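Tyrocidine synthase 2 (Brevibacillus parabrevis, PDB 6TA8) is a nonribosomal peptide synthetase, a large modular protein, represented here by a region of the condensation-domain family with its two-lobed fold. Local coordinates at residues I35-I40 / M88-E93; Q41-A46 / I320-S325. All coordinates share one frame; numbering follows the deposited sequence.

Overall arrangement
Helix 39-46 and the residues leading into it tie the two contacts together: interaction 1 involves the approach to the helix and strand 88-91, interaction 2 the helix itself and the loop before strand 325-332. Their centres lie about 9 Å apart, with interaction 2 nearer the centre of the chain (about 10 Å, against 19 Å). Tyr-90 of interaction 1 reaches the helix, its CD2 lying 3.6 Å from Phe-45 CZ, and Ile-40 CG2 packs 3.3 Å from Trp-322 O. Both regions also border the His-His-x-x-x-Asp-Gly signature of condensation domains, which includes His-164, Leu-165 and Asp-168.

Interaction 1. Residues I35-I40 / M88-E93; sequences IALTPI and MVYKQE
Ile-35 and Met-88 belong to segments 35-40 and 88-93, which flank strand 98-101 of a small antiparallel sheet, and their CA atoms are 9.4 Å apart because that strand runs between them. Backbone hydrogen bonds join Ile-35 to Gln-99 and Val-89 to Ile-100, so the middle strand does the pairing while the flanking segments meet through side chains. Ile-35 is extended along CG1 to CD1 (chi2 -179°), and this terminal methyl lies 3.7 Å from Met-88 CE and equally near Met-88 SD. The methionine starts away from its own backbone N and then bends at chi2 (87°) and again at chi3 (50°), which brings its thioether end to the isoleucine tip; the two chains cross at about a right angle, and both also touch Asn-101 of strand 98-101. Further along, Leu-37 approaches Tyr-90 at the rim of the ring, near its plane, with CD2 4.2 Å from CE2. The phenol reaches past this contact, its OH making a weak hydrogen bond to Leu-165 O, while the ring also packs on Gln-41 of the following helix. Ile-35 continues onto Lys-202 and Ala-205 of helix 201-212. Methyl, thioether and aromatic carbon thus meet through apolar packing, and the polar bonds that hold these residues, such as those to strand 98-101 and the weak one from the Tyr-90 hydroxyl, run to other parts of the chain.

Interaction 2. Residues Q41-A46 / I320-S325; sequences QKWFFA and IGWFTS
Helix 39-46 is met by a loop that enters strand 325-332, and a single side chain of the loop, Trp-322, reaches Gln-41, Trp-43 and Phe-44. The CA atoms of Gln-41 and Trp-322 are 7.6 Å apart, and the indole's six-membered ring leads toward the helix. The CB of Phe-44, not its ring, lies at the indole's edge, near its plane, 3.8 Å from Trp-322 CZ3 and 4.0 Å from Trp-322 CH2. The side chains of Trp-43 and Trp-322 cross at about a right angle, and Trp-322 CH2 lies at the edge of the Trp-43 ring, near its plane, 4.1 Å from Trp-43 CZ3. Next to this, the aliphatic part of Gln-41 approaches obliquely, CG 4.3 Å from Trp-322 CE3. Trp-322 holds its CG anti to its backbone N (chi1 -163°), which directs the indole from the loop toward the helix. The amide of Gln-41 works elsewhere. OE1 accepts a hydrogen bond from Thr-38 N while the Thr-38 side chain caps the helix in return, a capping box, and NE2 donates to Leu-165 O, so both polar atoms of this buried residue are satisfied and the rotation of the amide is fixed. Leu-165 belongs to the His-His-x-x-x-Asp-Gly signature of the condensation-domain family, and the loop holds that signature too: Trp-322 stacks on His-164 and Phe-323 N bonds to Asp-168 OD2. Back on the helix, Phe-44 CD2 lies 4.0 Å above the ring plane of Phe-45, over its centre, and the Phe-44 ring meets those of Phe-49 and Trp-55.

Interaction 1. Residues I35-I40 / M88-E93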
ATOM      1  N   ILE A  35      14.611 -16.575  -2.521  1.00 46.40           N
ATOM      2  CA  ILE A  35      14.821 -15.184  -2.140  1.00 40.83           C
ATOM      3  C   ILE A  35      14.617 -15.064  -0.636  1.00 51.90           C
ATOM      4  O   ILE A  35      13.835 -15.807  -0.036  1.00 52.53           O
ATOM      5  CB  ILE A  35      13.873 -14.231  -2.902  1.00 41.79           C
ATOM      6  CG1 ILE A  35      13.826 -14.600  -4.385  1.00 35.18           C
ATOM      7  CG2 ILE A  35      14.301 -12.783  -2.725  1.00 42.85           C
ATOM      8  CD1 ILE A  35      12.939 -13.696  -5.210  1.00 36.91           C
ATOM      9  N   ALA A  36      15.337 -14.128  -0.025  1.00 40.80           N
ATOM     10  CA  ALA A  36      15.181 -13.864   1.398  1.00 36.11           C
ATOM     11  C   ALA A  36      13.950 -12.999   1.647  1.00 43.15           C
ATOM     12  O   ALA A  36      13.546 -12.195   0.801  1.00 44.62           O
ATOM     13  CB  ALA A  36      16.426 -13.180   1.960  1.00 49.54           C
ATOM     14  N   LEU A  37      13.355 -13.172   2.823  1.00 48.02           N
ATOM     15  CA  LEU A  37      12.148 -12.439   3.183  1.00 48.91           C
ATOM     16  C   LEU A  37      12.507 -11.008   3.566  1.00 49.72           C
ATOM     17  O   LEU A  37      13.338 -10.784   4.452  1.00 49.87           O
ATOM     18  CB  LEU A  37      11.422 -13.138   4.332  1.00 45.79           C
ATOM     19  CG  LEU A  37      10.726 -14.466   4.026  1.00 45.87           C
ATOM     20  CD1 LEU A  37      10.211 -15.105   5.306  1.00 49.74           C
ATOM     21  CD2 LEU A  37       9.592 -14.267   3.032  1.00 43.96           C
ATOM     22  N   THR A  38      11.880 -10.042   2.897  1.00 47.28           N
ATOM     23  CA  THR A  38      12.069  -8.644   3.236  1.00 46.10           C
ATOM     24  C   THR A  38      11.358  -8.327   4.553  1.00 52.21           C
ATOM     25  O   THR A  38      10.511  -9.101   5.009  1.00 49.69           O
ATOM     26  CB  THR A  38      11.547  -7.753   2.109  1.00 41.58           C
ATOM     27  OG1 THR A  38      10.148  -7.989   1.913  1.00 46.94           O
ATOM     28  CG2 THR A  38      12.291  -8.044   0.817  1.00 39.25           C
ATOM     29  N   PRO A  39      11.703  -7.204   5.199  1.00 51.95           N
ATOM     30  CA  PRO A  39      11.050  -6.878   6.482  1.00 49.84           C
ATOM     31  C   PRO A  39       9.534  -6.828   6.409  1.00 42.07           C
ATOM     32  O   PRO A  39       8.862  -7.324   7.323  1.00 39.49           O
ATOM     33  CB  PRO A  39      11.646  -5.507   6.831  1.00 40.70           C
ATOM     34  CG  PRO A  39      12.980  -5.513   6.187  1.00 52.85           C
ATOM     35  CD  PRO A  39      12.820  -6.287   4.907  1.00 45.03           C
ATOM     36  N   ILE A  40       8.971  -6.239   5.352  1.00 40.58           N
ATOM     37  CA  ILE A  40       7.517  -6.177   5.242  1.00 37.46           C
ATOM     38  C   ILE A  40       6.942  -7.561   4.971  1.00 45.54           C
ATOM     39  O   ILE A  40       5.783  -7.837   5.307  1.00 42.35           O
ATOM     40  CB  ILE A  40       7.106  -5.159   4.161  1.00 36.42           C
ATOM     41  CG1 ILE A  40       5.612  -4.844   4.260  1.00 39.74           C
ATOM     42  CG2 ILE A  40       7.465  -5.666   2.771  1.00 35.52           C
ATOM     43  CD1 ILE A  40       5.178  -4.344   5.620  1.00 42.46           C
ATOM     44  N   MET A  88       6.143 -15.964  -7.826  1.00 39.53           N
ATOM     45  CA  MET A  88       6.619 -16.374  -6.515  1.00 40.16           C
ATOM     46  C   MET A  88       5.657 -17.358  -5.858  1.00 44.07           C
ATOM     47  O   MET A  88       4.440 -17.291  -6.046  1.00 39.80           O
ATOM     48  CB  MET A  88       6.803 -15.157  -5.608  1.00 39.41           C
ATOM     49  CG  MET A  88       7.769 -15.369  -4.454  1.00 47.78           C
ATOM     50  SD  MET A  88       9.482 -15.035  -4.909  1.00 42.49           S
ATOM     51  CE  MET A  88       9.311 -13.424  -5.667  1.00 38.41           C
ATOM     52  N   VAL A  89       6.228 -18.278  -5.077  1.00 39.50           N
ATOM     53  CA  VAL A  89       5.471 -19.196  -4.237  1.00 42.07           C
ATOM     54  C   VAL A  89       6.142 -19.246  -2.871  1.00 45.23           C
ATOM     55  O   VAL A  89       7.327 -18.944  -2.723  1.00 49.86           O
ATOM     56  CB  VAL A  89       5.372 -20.615  -4.841  1.00 55.03           C
ATOM     57  CG1 VAL A  89       4.467 -20.613  -6.064  1.00 39.79           C
ATOM     58  CG2 VAL A  89       6.756 -21.144  -5.189  1.00 51.43           C
ATOM     59  N   TYR A  90       5.363 -19.634  -1.861  1.00 47.63           N
ATOM     60  CA  TYR A  90       5.816 -19.624  -0.475  1.00 46.78           C
ATOM     61  C   TYR A  90       5.578 -20.995   0.138  1.00 54.12           C
ATOM     62  O   TYR A  90       4.441 -21.471   0.169  1.00 53.52           O
ATOM     63  CB  TYR A  90       5.091 -18.541   0.331  1.00 41.14           C
ATOM     64  CG  TYR A  90       5.400 -17.132  -0.125  1.00 44.23           C
ATOM     65  CD1 TYR A  90       4.785 -16.592  -1.247  1.00 36.91           C
ATOM     66  CD2 TYR A  90       6.309 -16.344   0.566  1.00 40.06           C
ATOM     67  CE1 TYR A  90       5.068 -15.307  -1.668  1.00 44.65           C
ATOM     68  CE2 TYR A  90       6.597 -15.056   0.153  1.00 33.27           C
ATOM     69  CZ  TYR A  90       5.977 -14.544  -0.965  1.00 44.90           C
ATOM     70  OH  TYR A  90       6.262 -13.263  -1.379  1.00 41.63           O
ATOM     71  N   LYS A  91       6.641 -21.619   0.637  1.00 56.01           N
ATOM     72  CA  LYS A  91       6.555 -22.945   1.225  1.00 52.92           C
ATOM     73  C   LYS A  91       6.840 -22.888   2.719  1.00 60.29           C
ATOM     74  O   LYS A  91       7.671 -22.102   3.182  1.00 60.85           O
ATOM     75  CB  LYS A  91       7.526 -23.909   0.540  1.00 54.62           C
ATOM     76  CG  LYS A  91       7.126 -24.248  -0.885  1.00 61.05           C
ATOM     77  CD  LYS A  91       8.206 -25.029  -1.609  1.00 62.59           C
ATOM     78  CE  LYS A  91       7.589 -26.029  -2.576  1.00 67.65           C
ATOM     79  NZ  LYS A  91       6.349 -25.496  -3.209  1.00 54.88           N
ATOM     80  N   GLN A  92       6.142 -23.737   3.474  1.00 60.63           N
ATOM     81  CA  GLN A  92       6.290 -23.768   4.926  1.00 67.00           C
ATOM     82  C   GLN A  92       7.013 -25.034   5.377  1.00 72.03           C
ATOM     83  O   GLN A  92       6.430 -25.879   6.065  1.00 75.72           O
ATOM     84  CB  GLN A  92       4.918 -23.664   5.599  1.00 65.17           C
ATOM     85  CG  GLN A  92       4.953 -23.203   7.047  1.00 69.53           C
ATOM     86  CD  GLN A  92       3.686 -22.475   7.446  1.00 70.96           C
ATOM     87  OE1 GLN A  92       3.697 -21.263   7.670  1.00 64.33           O
ATOM     88  NE2 GLN A  92       2.581 -23.207   7.524  1.00 75.31           N
ATOM     89  N   GLU A  93       8.283 -25.174   5.005  1.00 76.33           N
ATOM     90  CA  GLU A  93       9.057 -26.363   5.337  1.00 76.60           C
ATOM     91  C   GLU A  93       9.694 -26.211   6.714  1.00 82.48           C
ATOM     92  O   GLU A  93      10.297 -25.176   7.015  1.00 81.17           O
ATOM     93  CB  GLU A  93      10.135 -26.615   4.282  1.00 73.46           C
ATOM     94  CG  GLU A  93       9.641 -26.495   2.847  1.00 75.79           C
ATOM     95  CD  GLU A  93       9.953 -27.724   2.015  1.00 79.00           C
ATOM     96  OE1 GLU A  93       9.612 -28.843   2.454  1.00 79.70           O
ATOM     97  OE2 GLU A  93      10.532 -27.571   0.919  1.00 69.92           O
TER

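Interaction 2. Residues Q41-A46 / I320-S325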
ATOM      1  N   GLN A  41       7.734  -8.456   4.378  1.00 44.63           N
ATOM      2  CA  GLN A  41       7.295  -9.834   4.204  1.00 38.09           C
ATOM      3  C   GLN A  41       7.382 -10.609   5.512  1.00 45.20           C
ATOM      4  O   GLN A  41       6.498 -11.419   5.816  1.00 44.67           O
ATOM      5  CB  GLN A  41       8.126 -10.515   3.117  1.00 36.48           C
ATOM      6  CG  GLN A  41       7.765 -10.079   1.706  1.00 31.46           C
ATOM      7  CD  GLN A  41       8.725 -10.620   0.667  1.00 42.23           C
ATOM      8  OE1 GLN A  41       9.885 -10.905   0.966  1.00 50.01           O
ATOM      9  NE2 GLN A  41       8.247 -10.763  -0.564  1.00 37.07           N
ATOM     10  N   LYS A  42       8.435 -10.370   6.297  1.00 38.87           N
ATOM     11  CA  LYS A  42       8.538 -10.989   7.615  1.00 42.00           C
ATOM     12  C   LYS A  42       7.417 -10.516   8.532  1.00 43.28           C
ATOM     13  O   LYS A  42       6.878 -11.299   9.323  1.00 49.89           O
ATOM     14  CB  LYS A  42       9.899 -10.678   8.238  1.00 48.71           C
ATOM     15  CG  LYS A  42      10.966 -11.733   7.997  1.00 46.06           C
ATOM     16  CD  LYS A  42      12.134 -11.545   8.955  1.00 46.24           C
ATOM     17  CE  LYS A  42      13.123 -12.694   8.865  1.00 51.90           C
ATOM     18  NZ  LYS A  42      13.894 -12.665   7.591  1.00 57.77           N
ATOM     19  N   TRP A  43       7.058  -9.234   8.440  1.00 39.40           N
ATOM     20  CA  TRP A  43       5.982  -8.697   9.267  1.00 38.91           C
ATOM     21  C   TRP A  43       4.644  -9.348   8.940  1.00 40.60           C
ATOM     22  O   TRP A  43       3.794  -9.495   9.825  1.00 40.57           O
ATOM     23  CB  TRP A  43       5.903  -7.180   9.087  1.00 37.38           C
ATOM     24  CG  TRP A  43       4.648  -6.558   9.617  1.00 38.69           C
ATOM     25  CD1 TRP A  43       4.431  -6.106  10.886  1.00 39.83           C
ATOM     26  CD2 TRP A  43       3.440  -6.306   8.890  1.00 45.59           C
ATOM     27  NE1 TRP A  43       3.161  -5.593  10.995  1.00 45.13           N
ATOM     28  CE2 TRP A  43       2.531  -5.705   9.783  1.00 46.33           C
ATOM     29  CE3 TRP A  43       3.036  -6.536   7.570  1.00 45.95           C
ATOM     30  CZ2 TRP A  43       1.245  -5.330   9.400  1.00 47.19           C
ATOM     31  CZ3 TRP A  43       1.759  -6.161   7.192  1.00 40.96           C
ATOM     32  CH2 TRP A  43       0.879  -5.566   8.104  1.00 39.70           C
ATOM     33  N   PHE A  44       4.441  -9.746   7.682  1.00 40.39           N
ATOM     34  CA  PHE A  44       3.183 -10.380   7.299  1.00 42.54           C
ATOM     35  C   PHE A  44       3.046 -11.763   7.925  1.00 40.36           C
ATOM     36  O   PHE A  44       1.966 -12.132   8.400  1.00 41.57           O
ATOM     37  CB  PHE A  44       3.085 -10.463   5.775  1.00 38.22           C
ATOM     38  CG  PHE A  44       1.930 -11.290   5.282  1.00 39.56           C
ATOM     39  CD1 PHE A  44       0.653 -10.758   5.226  1.00 40.80           C
ATOM     40  CD2 PHE A  44       2.123 -12.598   4.864  1.00 41.89           C
ATOM     41  CE1 PHE A  44      -0.410 -11.515   4.770  1.00 39.31           C
ATOM     42  CE2 PHE A  44       1.064 -13.361   4.409  1.00 35.59           C
ATOM     43  CZ  PHE A  44      -0.205 -12.817   4.362  1.00 41.53           C
ATOM     44  N   PHE A  45       4.132 -12.540   7.939  1.00 39.21           N
ATOM     45  CA  PHE A  45       4.074 -13.887   8.494  1.00 38.55           C
ATOM     46  C   PHE A  45       4.086 -13.883  10.017  1.00 50.28           C
ATOM     47  O   PHE A  45       3.464 -14.752  10.638  1.00 51.46           O
ATOM     48  CB  PHE A  45       5.238 -14.723   7.962  1.00 40.37           C
ATOM     49  CG  PHE A  45       5.103 -15.088   6.512  1.00 44.94           C
ATOM     50  CD1 PHE A  45       4.159 -16.015   6.104  1.00 42.62           C
ATOM     51  CD2 PHE A  45       5.914 -14.501   5.558  1.00 42.40           C
ATOM     52  CE1 PHE A  45       4.028 -16.350   4.772  1.00 45.47           C
ATOM     53  CE2 PHE A  45       5.788 -14.831   4.223  1.00 43.82           C
ATOM     54  CZ  PHE A  45       4.844 -15.758   3.830  1.00 43.83           C
ATOM     55  N   ALA A  46       4.780 -12.921  10.633  1.00 48.21           N
ATOM     56  CA  ALA A  46       4.803 -12.837  12.088  1.00 40.21           C
ATOM     57  C   ALA A  46       3.435 -12.510  12.666  1.00 33.03           C
ATOM     58  O   ALA A  46       3.183 -12.800  13.840  1.00 48.90           O
ATOM     59  CB  ALA A  46       5.823 -11.789  12.541  1.00 44.89           C
ATOM     60  N   ILE A 320       8.653  -4.778  -9.783  1.00 44.89           N
ATOM     61  CA  ILE A 320       7.383  -5.054  -9.124  1.00 30.94           C
ATOM     62  C   ILE A 320       7.654  -5.901  -7.889  1.00 31.70           C
ATOM     63  O   ILE A 320       8.400  -6.887  -7.953  1.00 26.95           O
ATOM     64  CB  ILE A 320       6.403  -5.754 -10.081  1.00 42.38           C
ATOM     65  CG1 ILE A 320       5.885  -4.758 -11.120  1.00 40.43           C
ATOM     66  CG2 ILE A 320       5.248  -6.388  -9.316  1.00 34.41           C
ATOM     67  CD1 ILE A 320       4.835  -5.325 -12.039  1.00 45.25           C
ATOM     68  N   GLY A 321       7.067  -5.510  -6.766  1.00 26.80           N
ATOM     69  CA  GLY A 321       7.279  -6.223  -5.521  1.00 24.63           C
ATOM     70  C   GLY A 321       6.601  -5.491  -4.388  1.00 24.84           C
ATOM     71  O   GLY A 321       5.966  -4.450  -4.582  1.00 27.59           O
ATOM     72  N   TRP A 322       6.737  -6.058  -3.192  1.00 31.22           N
ATOM     73  CA  TRP A 322       6.207  -5.452  -1.970  1.00 36.14           C
ATOM     74  C   TRP A 322       7.363  -4.743  -1.271  1.00 34.17           C
ATOM     75  O   TRP A 322       8.084  -5.331  -0.464  1.00 36.77           O
ATOM     76  CB  TRP A 322       5.552  -6.497  -1.073  1.00 29.06           C
ATOM     77  CG  TRP A 322       4.648  -5.902  -0.032  1.00 28.77           C
ATOM     78  CD1 TRP A 322       4.241  -4.602   0.050  1.00 32.37           C
ATOM     79  CD2 TRP A 322       4.044  -6.582   1.076  1.00 32.43           C
ATOM     80  NE1 TRP A 322       3.419  -4.431   1.138  1.00 37.31           N
ATOM     81  CE2 TRP A 322       3.282  -5.632   1.783  1.00 37.95           C
ATOM     82  CE3 TRP A 322       4.070  -7.902   1.535  1.00 37.59           C
ATOM     83  CZ2 TRP A 322       2.553  -5.959   2.925  1.00 38.10           C
ATOM     84  CZ3 TRP A 322       3.345  -8.225   2.670  1.00 36.52           C
ATOM     85  CH2 TRP A 322       2.599  -7.258   3.351  1.00 35.33           C
ATOM     86  N   PHE A 323       7.535  -3.461  -1.589  1.00 33.88           N
ATOM     87  CA  PHE A 323       8.626  -2.653  -1.063  1.00 41.39           C
ATOM     88  C   PHE A 323       8.202  -1.780   0.112  1.00 45.92           C
ATOM     89  O   PHE A 323       8.983  -0.930   0.548  1.00 46.37           O
ATOM     90  CB  PHE A 323       9.210  -1.771  -2.170  1.00 38.41           C
ATOM     91  CG  PHE A 323      10.008  -2.525  -3.197  1.00 39.53           C
ATOM     92  CD1 PHE A 323       9.379  -3.341  -4.124  1.00 33.75           C
ATOM     93  CD2 PHE A 323      11.386  -2.405  -3.243  1.00 32.88           C
ATOM     94  CE1 PHE A 323      10.114  -4.031  -5.071  1.00 35.42           C
ATOM     95  CE2 PHE A 323      12.125  -3.090  -4.187  1.00 33.43           C
ATOM     96  CZ  PHE A 323      11.489  -3.905  -5.102  1.00 38.44           C
ATOM     97  N   THR A 324       6.990  -1.975   0.631  1.00 43.88           N
ATOM     98  CA  THR A 324       6.444  -1.084   1.648  1.00 42.33           C
ATOM     99  C   THR A 324       7.338  -1.034   2.880  1.00 45.71           C
ATOM    100  O   THR A 324       7.745  -2.070   3.414  1.00 54.05           O
ATOM    101  CB  THR A 324       5.034  -1.537   2.036  1.00 38.05           C
ATOM    102  OG1 THR A 324       4.134  -1.278   0.952  1.00 39.01           O
ATOM    103  CG2 THR A 324       4.550  -0.798   3.277  1.00 47.33           C
ATOM    104  N   SER A 325       7.650   0.180   3.323  1.00 46.89           N
ATOM    105  CA  SER A 325       8.434   0.410   4.528  1.00 48.92           C
ATOM    106  C   SER A 325       7.555   1.086   5.570  1.00 45.23           C
ATOM    107  O   SER A 325       6.925   2.110   5.285  1.00 45.73           O
ATOM    108  CB  SER A 325       9.663   1.271   4.231  1.00 48.79           C
ATOM    109  OG  SER A 325       9.301   2.632   4.065  1.00 48.03           O
TER